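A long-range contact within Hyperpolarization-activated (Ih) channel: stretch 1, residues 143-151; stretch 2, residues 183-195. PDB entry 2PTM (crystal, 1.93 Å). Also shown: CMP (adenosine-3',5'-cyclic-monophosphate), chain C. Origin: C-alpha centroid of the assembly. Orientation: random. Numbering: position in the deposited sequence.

Stretch 1 143-151: GEICLLTRE
Stretch 2 (183-195) MRKTMEEIAVRRL

A short helix can dock on a longer one around one well-placed knob, and this contact in the Ih channel is a compact example. Residues 145-149 form little more than a turn of helix, while 183-192 belong to a helix that begins earlier in the chain. Their axes approach to 10.4 Å, with N-to-C directions 117° apart; the nearest CA pairs are Ile145 CA to Ala191 CA, 5.8 Å, and Leu148 CA to Glu188 CA, 7.4 Å.

The knob is Leu148 (chi1 m, chi2 t), whose CB points toward the long helix and whose side chain fills a hollow among Arg184, Met187, Glu188 and Ala191. Its CD1 lies 3.5 Å from Ala191 CB and 3.8 Å from Met187 CG; its CD2 lies 3.9 Å from Arg184 NH1. Met187 is t at chi1, with chi2 near 100°. The small Ala191 also receives Ile145 (m, m), whose CB points sideways but whose CD1 reaches 3.2 Å from Ala191 CB, a tight apolar contact.

Polar groups border this apolar patch. Glu144 (p, m) forms a salt bridge from OE2 to Arg194 NH1 at 3.1 Å, though the hydrogen bond within it is weak, at 132°. Arg194 (m, t, t) follows the helix, which Arg193 is first to leave. Water 1 donates to Glu144 OE2 (3.0 Å) and Met187 O (2.9 Å), bridging the stretches.

Beyond Leu148, Arg150 leaves helical geometry with positive phi (57/27). Its NH2 comes 4.3 Å from Arg184 NH1, two positive guanidiniums that offer each other no attraction; beside them water 2 links the stretches, accepting from Arg184 NH1 (3.3 Å) and donating to Leu147 O (2.7 Å).

Cyclic AMP binds beside Glu144 and Arg194: its O2' accepts from Gly143 N (2.9 Å) and donates to Glu144 OE1 (2.7 Å), while its N3 lies over one face of the Arg194 guanidinium.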

# COMPACT_ATOMS: atom_id res chain seq x y z
N GLY A 143 -17.35 -21.44 -3.26
CA GLY A 143 -17.23 -20.23 -2.47
C GLY A 143 -17.84 -19.04 -3.20
O GLY A 143 -17.61 -17.88 -2.82
N GLU A 144 -18.60 -19.31 -4.24
CA GLU A 144 -19.21 -18.24 -5.02
C GLU A 144 -20.55 -17.76 -4.44
O GLU A 144 -20.94 -16.61 -4.65
CB GLU A 144 -19.41 -18.67 -6.48
CG GLU A 144 -20.64 -19.52 -6.74
CD GLU A 144 -20.48 -20.97 -6.29
OE1 GLU A 144 -19.39 -21.35 -5.85
OE2 GLU A 144 -21.46 -21.72 -6.39
N ILE A 145 -21.25 -18.63 -3.72
CA ILE A 145 -22.62 -18.32 -3.30
C ILE A 145 -22.62 -17.07 -2.44
O ILE A 145 -23.38 -16.13 -2.68
CB ILE A 145 -23.28 -19.47 -2.48
CG1 ILE A 145 -23.34 -20.77 -3.28
CG2 ILE A 145 -24.67 -19.06 -2.04
CD1 ILE A 145 -23.86 -20.60 -4.64
N CYS A 146 -21.75 -17.08 -1.44
CA CYS A 146 -21.61 -15.96 -0.50
C CYS A 146 -21.30 -14.64 -1.21
O CYS A 146 -21.75 -13.57 -0.80
CB CYS A 146 -20.51 -16.30 0.50
SG CYS A 146 -20.22 -15.10 1.76
N LEU A 147 -20.51 -14.71 -2.28
CA LEU A 147 -20.17 -13.51 -3.06
C LEU A 147 -21.36 -12.99 -3.85
O LEU A 147 -21.45 -11.80 -4.15
CB LEU A 147 -19.01 -13.79 -4.02
CG LEU A 147 -17.70 -14.30 -3.40
CD1 LEU A 147 -16.59 -14.21 -4.42
CD2 LEU A 147 -17.36 -13.48 -2.18
N LEU A 148 -22.26 -13.90 -4.23
CA LEU A 148 -23.45 -13.52 -4.99
C LEU A 148 -24.53 -12.94 -4.08
O LEU A 148 -25.21 -11.98 -4.46
CB LEU A 148 -23.99 -14.72 -5.77
CG LEU A 148 -23.11 -15.25 -6.91
CD1 LEU A 148 -23.60 -16.62 -7.40
CD2 LEU A 148 -23.06 -14.24 -8.05
N THR A 149 -24.68 -13.50 -2.89
CA THR A 149 -25.73 -13.07 -1.97
C THR A 149 -25.25 -11.97 -1.03
O THR A 149 -26.06 -11.26 -0.44
CB THR A 149 -26.20 -14.23 -1.09
OG1 THR A 149 -25.14 -14.62 -0.21
CG2 THR A 149 -26.62 -15.42 -1.94
N ARG A 150 -23.94 -11.85 -0.88
CA ARG A 150 -23.35 -10.96 0.11
C ARG A 150 -23.84 -11.30 1.51
O ARG A 150 -23.90 -10.43 2.39
CB ARG A 150 -23.64 -9.50 -0.24
CG ARG A 150 -23.21 -9.12 -1.65
CD ARG A 150 -23.89 -7.84 -2.13
NE ARG A 150 -23.65 -7.60 -3.54
CZ ARG A 150 -24.39 -8.09 -4.53
NH1 ARG A 150 -25.45 -8.85 -4.25
NH2 ARG A 150 -24.09 -7.83 -5.79
N GLU A 151 -24.22 -12.56 1.71
CA GLU A 151 -24.63 -13.08 3.00
C GLU A 151 -23.49 -13.87 3.64
O GLU A 151 -22.37 -13.37 3.75
CB GLU A 151 -25.87 -13.96 2.86
CG GLU A 151 -27.11 -13.23 2.37
CD GLU A 151 -27.70 -12.32 3.41
OE1 GLU A 151 -27.21 -12.34 4.56
OE2 GLU A 151 -28.66 -11.59 3.09
N MET A 183 -21.80 -13.59 -17.77
CA MET A 183 -21.20 -14.54 -16.85
C MET A 183 -21.76 -14.49 -15.42
O MET A 183 -21.64 -15.46 -14.68
CB MET A 183 -19.68 -14.40 -16.84
CG MET A 183 -18.96 -15.54 -17.55
SD MET A 183 -19.44 -15.80 -19.26
CE MET A 183 -18.65 -14.41 -20.06
N ARG A 184 -22.35 -13.36 -15.03
CA ARG A 184 -23.07 -13.31 -13.77
C ARG A 184 -24.28 -14.20 -13.87
O ARG A 184 -24.64 -14.91 -12.92
CB ARG A 184 -23.51 -11.88 -13.42
CG ARG A 184 -24.30 -11.81 -12.11
CD ARG A 184 -24.56 -10.37 -11.67
NE ARG A 184 -23.35 -9.67 -11.26
CZ ARG A 184 -22.83 -9.73 -10.03
NH1 ARG A 184 -23.41 -10.47 -9.09
NH2 ARG A 184 -21.72 -9.06 -9.75
N LYS A 185 -24.93 -14.16 -15.03
CA LYS A 185 -26.12 -14.96 -15.26
C LYS A 185 -25.78 -16.43 -15.18
O LYS A 185 -26.43 -17.18 -14.46
CB LYS A 185 -26.74 -14.63 -16.62
N THR A 186 -24.74 -16.85 -15.89
CA THR A 186 -24.35 -18.25 -15.86
C THR A 186 -23.92 -18.65 -14.46
O THR A 186 -24.18 -19.77 -14.01
CB THR A 186 -23.27 -18.61 -16.91
OG1 THR A 186 -21.98 -18.25 -16.42
CG2 THR A 186 -23.54 -17.89 -18.23
N MET A 187 -23.27 -17.74 -13.74
CA MET A 187 -22.85 -18.05 -12.38
C MET A 187 -24.04 -18.20 -11.44
O MET A 187 -24.09 -19.13 -10.64
CB MET A 187 -21.89 -16.98 -11.85
CG MET A 187 -21.36 -17.28 -10.46
SD MET A 187 -19.70 -17.98 -10.47
CE MET A 187 -18.84 -16.73 -11.43
N GLU A 188 -24.99 -17.28 -11.50
CA GLU A 188 -26.17 -17.37 -10.65
C GLU A 188 -26.90 -18.69 -10.86
O GLU A 188 -27.40 -19.29 -9.92
CB GLU A 188 -27.11 -16.18 -10.90
CG GLU A 188 -26.60 -14.88 -10.29
CD GLU A 188 -27.35 -13.66 -10.79
OE1 GLU A 188 -28.18 -13.80 -11.72
OE2 GLU A 188 -27.12 -12.55 -10.25
N GLU A 189 -26.93 -19.17 -12.10
CA GLU A 189 -27.65 -20.41 -12.40
C GLU A 189 -27.09 -21.65 -11.68
O GLU A 189 -27.86 -22.49 -11.23
CB GLU A 189 -27.77 -20.62 -13.92
CG GLU A 189 -28.54 -19.50 -14.62
CD GLU A 189 -28.40 -19.52 -16.13
OE1 GLU A 189 -27.70 -20.41 -16.67
OE2 GLU A 189 -29.00 -18.64 -16.79
N ILE A 190 -25.77 -21.76 -11.56
CA ILE A 190 -25.14 -22.86 -10.81
C ILE A 190 -25.32 -22.69 -9.29
O ILE A 190 -25.46 -23.67 -8.53
CB ILE A 190 -23.64 -22.97 -11.15
CG1 ILE A 190 -23.43 -23.54 -12.57
CG2 ILE A 190 -22.91 -23.85 -10.13
CD1 ILE A 190 -23.75 -22.60 -13.69
N ALA A 191 -25.29 -21.45 -8.84
CA ALA A 191 -25.50 -21.12 -7.44
C ALA A 191 -26.85 -21.65 -6.99
O ALA A 191 -26.97 -22.29 -5.95
CB ALA A 191 -25.43 -19.62 -7.23
N VAL A 192 -27.87 -21.36 -7.78
CA VAL A 192 -29.19 -21.89 -7.47
C VAL A 192 -29.14 -23.42 -7.55
O VAL A 192 -29.63 -24.09 -6.64
CB VAL A 192 -30.28 -21.32 -8.40
CG1 VAL A 192 -31.57 -21.19 -7.64
CG2 VAL A 192 -29.90 -19.96 -8.92
N ARG A 193 -28.52 -23.96 -8.60
CA ARG A 193 -28.45 -25.42 -8.79
C ARG A 193 -27.42 -26.06 -7.88
O ARG A 193 -26.83 -27.09 -8.23
CB ARG A 193 -28.08 -25.78 -10.23
CG ARG A 193 -29.08 -25.43 -11.27
CD ARG A 193 -29.01 -26.44 -12.40
NE ARG A 193 -29.91 -26.07 -13.49
CZ ARG A 193 -30.30 -26.89 -14.46
NH1 ARG A 193 -29.88 -28.15 -14.47
NH2 ARG A 193 -31.12 -26.46 -15.41
N ARG A 194 -27.17 -25.43 -6.75
CA ARG A 194 -26.51 -26.09 -5.65
C ARG A 194 -27.59 -26.02 -4.58
O ARG A 194 -27.61 -25.16 -3.71
CB ARG A 194 -25.17 -25.40 -5.32
CG ARG A 194 -24.09 -25.84 -6.35
CD ARG A 194 -22.78 -25.02 -6.38
NE ARG A 194 -21.76 -25.77 -7.16
CZ ARG A 194 -20.46 -25.48 -7.22
NH1 ARG A 194 -19.98 -24.44 -6.57
NH2 ARG A 194 -19.64 -26.24 -7.94
N LEU A 195 -28.52 -26.97 -4.73
CA LEU A 195 -29.92 -26.84 -4.34
C LEU A 195 -30.26 -26.36 -2.92
O LEU A 195 -29.41 -26.03 -2.10
CB LEU A 195 -30.66 -28.15 -4.66
CG LEU A 195 -30.60 -28.52 -6.15
CD1 LEU A 195 -31.04 -29.95 -6.39
CD2 LEU A 195 -31.42 -27.53 -6.99
P CMP C . -20.28 -20.43 -0.29
O1P CMP C . -21.62 -20.45 0.51
O2P CMP C . -19.72 -19.13 -0.63
O5' CMP C . -19.37 -21.41 0.61
C5' CMP C . -19.39 -22.82 0.57
C4' CMP C . -19.44 -23.37 -0.84
O4' CMP C . -19.84 -24.73 -0.98
C3' CMP C . -20.57 -22.66 -1.56
O3' CMP C . -20.60 -21.28 -1.63
C2' CMP C . -20.75 -23.40 -2.88
O2' CMP C . -19.66 -23.09 -3.74
C1' CMP C . -20.42 -24.83 -2.32
N9 CMP C . -21.60 -25.65 -2.23
C8 CMP C . -22.67 -25.58 -1.30
N7 CMP C . -23.58 -26.55 -1.49
C5 CMP C . -23.12 -27.27 -2.59
C6 CMP C . -23.61 -28.39 -3.32
N6 CMP C . -24.78 -29.02 -2.95
N1 CMP C . -22.89 -28.85 -4.40
C2 CMP C . -21.74 -28.23 -4.72
N3 CMP C . -21.15 -27.17 -4.13
C4 CMP C . -21.86 -26.73 -3.06
O HOH W 1 -22.34 -20.93 -9.18
O HOH W 2 -22.14 -10.07 -6.12
O HOH W 3 -25.73 -11.64 -7.46